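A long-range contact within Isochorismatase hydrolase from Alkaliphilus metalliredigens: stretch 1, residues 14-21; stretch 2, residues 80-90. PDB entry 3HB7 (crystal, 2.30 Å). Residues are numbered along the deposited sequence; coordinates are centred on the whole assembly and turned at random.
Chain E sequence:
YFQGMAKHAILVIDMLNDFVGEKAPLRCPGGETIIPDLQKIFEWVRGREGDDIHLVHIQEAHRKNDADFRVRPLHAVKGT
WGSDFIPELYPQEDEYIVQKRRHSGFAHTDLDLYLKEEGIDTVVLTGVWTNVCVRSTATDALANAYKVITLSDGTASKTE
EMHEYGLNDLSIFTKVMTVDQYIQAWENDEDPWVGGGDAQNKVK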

ATOM      1  N   ASP E  14      -9.325 -16.544 -36.928  1.00 23.61           N
ATOM      2  CA  ASP E  14      -8.041 -16.882 -36.381  1.00 24.04           C
ATOM      3  C   ASP E  14      -7.914 -18.144 -35.554  1.00 24.40           C
ATOM      4  O   ASP E  14      -7.082 -18.224 -34.696  1.00 24.60           O
ATOM      5  CB  ASP E  14      -7.485 -15.700 -35.621  1.00 24.13           C
ATOM      6  CG  ASP E  14      -6.939 -14.642 -36.526  1.00 25.02           C
ATOM      7  OD1 ASP E  14      -6.772 -14.881 -37.714  1.00 24.20           O
ATOM      8  OD2 ASP E  14      -6.655 -13.559 -36.035  1.00 25.67           O
HETATM    9  N   MSE E  15      -8.681 -19.160 -35.863  1.00 24.49           N
HETATM   10  CA  MSE E  15      -8.523 -20.400 -35.166  1.00 24.99           C
HETATM   11  C   MSE E  15      -7.399 -21.099 -35.856  1.00 24.48           C
HETATM   12  O   MSE E  15      -7.605 -21.921 -36.697  1.00 24.87           O
HETATM   13  CB  MSE E  15      -9.793 -21.206 -35.258  1.00 25.37           C
HETATM   14  CG  MSE E  15     -11.006 -20.531 -34.624  1.00 28.74           C
HETATM   15 SE   MSE E  15     -10.934 -20.183 -32.776  1.00 37.80          SE
HETATM   16  CE  MSE E  15     -10.978 -21.966 -32.172  1.00 33.10           C
ATOM     17  N   LEU E  16      -6.194 -20.745 -35.457  1.00 23.81           N
ATOM     18  CA  LEU E  16      -4.975 -21.090 -36.138  1.00 23.27           C
ATOM     19  C   LEU E  16      -4.002 -21.835 -35.252  1.00 23.21           C
ATOM     20  O   LEU E  16      -4.133 -21.846 -34.067  1.00 22.92           O
ATOM     21  CB  LEU E  16      -4.297 -19.842 -36.656  1.00 22.49           C
ATOM     22  CG  LEU E  16      -5.115 -18.768 -37.328  1.00 22.15           C
ATOM     23  CD1 LEU E  16      -4.219 -17.628 -37.725  1.00 20.48           C
ATOM     24  CD2 LEU E  16      -5.776 -19.324 -38.509  1.00 20.90           C
ATOM     25  N   ASN E  17      -3.018 -22.449 -35.877  1.00 23.57           N
ATOM     26  CA  ASN E  17      -2.114 -23.355 -35.223  1.00 24.08           C
ATOM     27  C   ASN E  17      -1.342 -22.636 -34.164  1.00 24.64           C
ATOM     28  O   ASN E  17      -1.056 -23.189 -33.123  1.00 24.85           O
ATOM     29  CB  ASN E  17      -1.191 -24.043 -36.223  1.00 23.77           C
ATOM     30  CG  ASN E  17      -1.885 -25.117 -37.009  1.00 23.28           C
ATOM     31  OD1 ASN E  17      -2.915 -25.601 -36.630  1.00 22.40           O
ATOM     32  ND2 ASN E  17      -1.327 -25.468 -38.127  1.00 24.28           N
ATOM     33  N   ASP E  18      -0.989 -21.397 -34.451  1.00 25.07           N
ATOM     34  CA  ASP E  18      -0.271 -20.559 -33.517  1.00 25.29           C
ATOM     35  C   ASP E  18      -1.026 -20.202 -32.264  1.00 25.26           C
ATOM     36  O   ASP E  18      -0.446 -20.028 -31.231  1.00 25.15           O
ATOM     37  CB  ASP E  18       0.203 -19.298 -34.189  1.00 25.66           C
ATOM     38  CG  ASP E  18       1.562 -19.438 -34.758  1.00 26.61           C
ATOM     39  OD1 ASP E  18       2.267 -20.331 -34.333  1.00 27.91           O
ATOM     40  OD2 ASP E  18       1.941 -18.665 -35.628  1.00 27.20           O
ATOM     41  N   PHE E  19      -2.320 -20.007 -32.379  1.00 25.39           N
ATOM     42  CA  PHE E  19      -3.077 -19.504 -31.266  1.00 25.81           C
ATOM     43  C   PHE E  19      -3.930 -20.506 -30.540  1.00 25.99           C
ATOM     44  O   PHE E  19      -4.326 -20.268 -29.423  1.00 25.84           O
ATOM     45  CB  PHE E  19      -3.976 -18.366 -31.715  1.00 25.77           C
ATOM     46  CG  PHE E  19      -3.286 -17.331 -32.508  1.00 26.00           C
ATOM     47  CD1 PHE E  19      -2.136 -16.770 -32.068  1.00 26.21           C
ATOM     48  CD2 PHE E  19      -3.797 -16.920 -33.700  1.00 26.25           C
ATOM     49  CE1 PHE E  19      -1.526 -15.829 -32.789  1.00 25.94           C
ATOM     50  CE2 PHE E  19      -3.178 -15.987 -34.416  1.00 26.04           C
ATOM     51  CZ  PHE E  19      -2.043 -15.443 -33.962  1.00 26.20           C
ATOM     52  N   VAL E  20      -4.263 -21.602 -31.187  1.00 26.25           N
ATOM     53  CA  VAL E  20      -5.199 -22.524 -30.585  1.00 26.64           C
ATOM     54  C   VAL E  20      -4.540 -23.804 -30.178  1.00 26.68           C
ATOM     55  O   VAL E  20      -3.853 -24.431 -30.951  1.00 26.60           O
ATOM     56  CB  VAL E  20      -6.365 -22.844 -31.496  1.00 26.63           C
ATOM     57  CG1 VAL E  20      -7.458 -23.479 -30.728  1.00 26.54           C
ATOM     58  CG2 VAL E  20      -6.857 -21.620 -32.129  1.00 27.43           C
ATOM     59  N   GLY E  21      -4.795 -24.181 -28.940  1.00 27.01           N
ATOM     60  CA  GLY E  21      -4.288 -25.408 -28.380  1.00 27.27           C
ATOM     61  C   GLY E  21      -3.243 -25.286 -27.310  1.00 27.56           C
ATOM     62  O   GLY E  21      -2.514 -24.324 -27.210  1.00 27.81           O
TER
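Stretch 2, residues 80-90: TWGSDFIPELY

Asn 17 sets its CB over the face of the Trp 81 indole: CB stands 3.4 Å from the centroid of the six-membered ring, 8° off the ring normal, a CH-pi contact. The amide of the same side chain reaches back to the main chain, Asn 17 ND2 donating to Trp 81 O at 2.9 Å, so one residue holds both ring and backbone. After Thr 80, residues 81-83 have helical phi/psi without the regular bonds; the chain extends through 84-86 and turns through a short 3-10 segment at 87-88 before Leu 89 and Tyr 90. It passes stretch 1 running the opposite way: Gly 82 faces Asp 18 and Phe 85 faces Leu 16, each pair with CA atoms 4.3 Å apart. A single beta bridge joins Leu 16 and Phe 85, made by Asn 17 N to Asp 84 O (2.9 Å) and a weak hydrogen bond from Ile 86 N to Met 15 O (3.3 Å). Asp 18 N adds a hydrogen bond to Gly 82 O at 3.1 Å. A CB on Gly 82 would clash with Asp 18 OD2. Apolar contacts add to it: Leu 16 CD2 meets Phe 85 CD1 at 3.7 Å, selenomethionine Met 15 CE meets Leu 89 CD1 at 3.8 Å, and Val 20 CB approaches Ile 86 CG2 at 4.1 Å.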

ATOM      1  N   THR E  80       3.374 -20.038 -43.205  1.00 28.99           N
ATOM      2  CA  THR E  80       3.913 -20.863 -42.167  1.00 29.24           C
ATOM      3  C   THR E  80       2.835 -21.703 -41.538  1.00 29.68           C
ATOM      4  O   THR E  80       1.673 -21.456 -41.730  1.00 29.90           O
ATOM      5  CB  THR E  80       4.600 -20.054 -41.091  1.00 29.20           C
ATOM      6  OG1 THR E  80       3.626 -19.406 -40.285  1.00 29.24           O
ATOM      7  CG2 THR E  80       5.497 -19.052 -41.693  1.00 28.76           C
ATOM      8  N   TRP E  81       3.258 -22.688 -40.768  1.00 29.76           N
ATOM      9  CA  TRP E  81       2.373 -23.601 -40.094  1.00 30.15           C
ATOM     10  C   TRP E  81       1.501 -22.864 -39.094  1.00 30.12           C
ATOM     11  O   TRP E  81       0.350 -23.175 -38.919  1.00 30.19           O
ATOM     12  CB  TRP E  81       3.193 -24.703 -39.401  1.00 30.45           C
ATOM     13  CG  TRP E  81       2.390 -25.600 -38.542  1.00 31.50           C
ATOM     14  CD1 TRP E  81       1.697 -26.671 -38.941  1.00 31.95           C
ATOM     15  CD2 TRP E  81       2.180 -25.489 -37.140  1.00 32.79           C
ATOM     16  NE1 TRP E  81       1.070 -27.246 -37.894  1.00 32.41           N
ATOM     17  CE2 TRP E  81       1.349 -26.533 -36.769  1.00 33.02           C
ATOM     18  CE3 TRP E  81       2.609 -24.605 -36.169  1.00 33.17           C
ATOM     19  CZ2 TRP E  81       0.936 -26.724 -35.478  1.00 33.22           C
ATOM     20  CZ3 TRP E  81       2.202 -24.795 -34.894  1.00 33.92           C
ATOM     21  CH2 TRP E  81       1.375 -25.844 -34.554  1.00 33.67           C
ATOM     22  N   GLY E  82       2.069 -21.874 -38.443  1.00 29.87           N
ATOM     23  CA  GLY E  82       1.353 -21.127 -37.434  1.00 29.63           C
ATOM     24  C   GLY E  82       0.157 -20.408 -37.984  1.00 29.24           C
ATOM     25  O   GLY E  82      -0.847 -20.304 -37.335  1.00 29.01           O
ATOM     26  N   SER E  83       0.290 -19.922 -39.202  1.00 29.18           N
ATOM     27  CA  SER E  83      -0.772 -19.235 -39.907  1.00 28.82           C
ATOM     28  C   SER E  83      -1.958 -20.095 -40.237  1.00 28.72           C
ATOM     29  O   SER E  83      -3.051 -19.611 -40.354  1.00 27.85           O
ATOM     30  CB  SER E  83      -0.241 -18.588 -41.167  1.00 28.99           C
ATOM     31  OG  SER E  83      -1.007 -17.478 -41.510  1.00 28.35           O
ATOM     32  N   ASP E  84      -1.716 -21.383 -40.413  1.00 28.96           N
ATOM     33  CA  ASP E  84      -2.740 -22.305 -40.887  1.00 28.79           C
ATOM     34  C   ASP E  84      -3.814 -22.638 -39.900  1.00 28.37           C
ATOM     35  O   ASP E  84      -3.620 -22.571 -38.721  1.00 28.01           O
ATOM     36  CB  ASP E  84      -2.122 -23.586 -41.416  1.00 28.84           C
ATOM     37  CG  ASP E  84      -2.813 -24.087 -42.649  1.00 29.91           C
ATOM     38  OD1 ASP E  84      -3.483 -23.295 -43.312  1.00 31.08           O
ATOM     39  OD2 ASP E  84      -2.691 -25.270 -42.963  1.00 31.57           O
ATOM     40  N   PHE E  85      -4.963 -23.001 -40.421  1.00 28.17           N
ATOM     41  CA  PHE E  85      -6.068 -23.396 -39.595  1.00 28.08           C
ATOM     42  C   PHE E  85      -5.756 -24.694 -38.873  1.00 28.12           C
ATOM     43  O   PHE E  85      -5.030 -25.524 -39.358  1.00 28.19           O
ATOM     44  CB  PHE E  85      -7.338 -23.482 -40.421  1.00 27.69           C
ATOM     45  CG  PHE E  85      -7.613 -22.250 -41.199  1.00 27.24           C
ATOM     46  CD1 PHE E  85      -8.226 -21.191 -40.628  1.00 25.91           C
ATOM     47  CD2 PHE E  85      -7.212 -22.139 -42.490  1.00 26.80           C
ATOM     48  CE1 PHE E  85      -8.435 -20.064 -41.329  1.00 26.41           C
ATOM     49  CE2 PHE E  85      -7.425 -21.017 -43.178  1.00 25.65           C
ATOM     50  CZ  PHE E  85      -8.037 -19.985 -42.598  1.00 26.37           C
ATOM     51  N   ILE E  86      -6.277 -24.833 -37.679  1.00 28.02           N
ATOM     52  CA  ILE E  86      -6.156 -26.066 -36.982  1.00 28.34           C
ATOM     53  C   ILE E  86      -7.053 -27.045 -37.687  1.00 28.54           C
ATOM     54  O   ILE E  86      -8.081 -26.680 -38.205  1.00 28.93           O
ATOM     55  CB  ILE E  86      -6.562 -25.909 -35.546  1.00 28.10           C
ATOM     56  CG1 ILE E  86      -7.937 -25.299 -35.473  1.00 27.88           C
ATOM     57  CG2 ILE E  86      -5.591 -25.049 -34.848  1.00 27.64           C
ATOM     58  CD1 ILE E  86      -8.552 -25.427 -34.179  1.00 27.44           C
ATOM     59  N   PRO E  87      -6.670 -28.300 -37.669  1.00 28.59           N
ATOM     60  CA  PRO E  87      -7.346 -29.339 -38.418  1.00 28.46           C
ATOM     61  C   PRO E  87      -8.763 -29.463 -37.998  1.00 28.51           C
ATOM     62  O   PRO E  87      -9.604 -29.678 -38.822  1.00 28.38           O
ATOM     63  CB  PRO E  87      -6.598 -30.574 -37.995  1.00 28.32           C
ATOM     64  CG  PRO E  87      -5.257 -30.104 -37.753  1.00 28.20           C
ATOM     65  CD  PRO E  87      -5.364 -28.748 -37.185  1.00 28.63           C
ATOM     66  N   GLU E  88      -9.028 -29.273 -36.729  1.00 28.95           N
ATOM     67  CA  GLU E  88     -10.353 -29.446 -36.197  1.00 29.48           C
ATOM     68  C   GLU E  88     -11.300 -28.513 -36.879  1.00 29.95           C
ATOM     69  O   GLU E  88     -12.465 -28.803 -37.012  1.00 29.99           O
ATOM     70  CB  GLU E  88     -10.379 -29.163 -34.716  1.00 29.58           C
ATOM     71  CG  GLU E  88      -9.688 -30.180 -33.874  1.00 30.19           C
ATOM     72  CD  GLU E  88      -8.216 -29.979 -33.802  1.00 30.58           C
ATOM     73  OE1 GLU E  88      -7.677 -29.180 -34.547  1.00 29.37           O
ATOM     74  OE2 GLU E  88      -7.583 -30.638 -32.991  1.00 32.41           O
ATOM     75  N   LEU E  89     -10.806 -27.361 -37.280  1.00 30.16           N
ATOM     76  CA  LEU E  89     -11.649 -26.383 -37.916  1.00 30.40           C
ATOM     77  C   LEU E  89     -11.236 -26.019 -39.329  1.00 30.64           C
ATOM     78  O   LEU E  89     -11.561 -24.970 -39.800  1.00 30.35           O
ATOM     79  CB  LEU E  89     -11.791 -25.159 -37.036  1.00 30.45           C
ATOM     80  CG  LEU E  89     -12.434 -25.426 -35.688  1.00 30.55           C
ATOM     81  CD1 LEU E  89     -12.388 -24.189 -34.880  1.00 30.35           C
ATOM     82  CD2 LEU E  89     -13.846 -25.857 -35.869  1.00 30.09           C
ATOM     83  N   TYR E  90     -10.551 -26.912 -40.013  1.00 30.69           N
ATOM     84  CA  TYR E  90     -10.088 -26.648 -41.352  1.00 31.08           C
ATOM     85  C   TYR E  90     -11.193 -26.429 -42.359  1.00 31.50           C
ATOM     86  O   TYR E  90     -12.242 -27.014 -42.280  1.00 31.65           O
ATOM     87  CB  TYR E  90      -9.219 -27.779 -41.822  1.00 30.66           C
ATOM     88  CG  TYR E  90      -8.059 -27.338 -42.611  1.00 31.13           C
ATOM     89  CD1 TYR E  90      -8.044 -27.458 -43.975  1.00 29.83           C
ATOM     90  CD2 TYR E  90      -6.974 -26.796 -41.999  1.00 30.83           C
ATOM     91  CE1 TYR E  90      -6.988 -27.052 -44.679  1.00 29.91           C
ATOM     92  CE2 TYR E  90      -5.921 -26.396 -42.697  1.00 30.41           C
ATOM     93  CZ  TYR E  90      -5.921 -26.520 -44.031  1.00 30.41           C
ATOM     94  OH  TYR E  90      -4.823 -26.113 -44.699  1.00 30.57           O
TER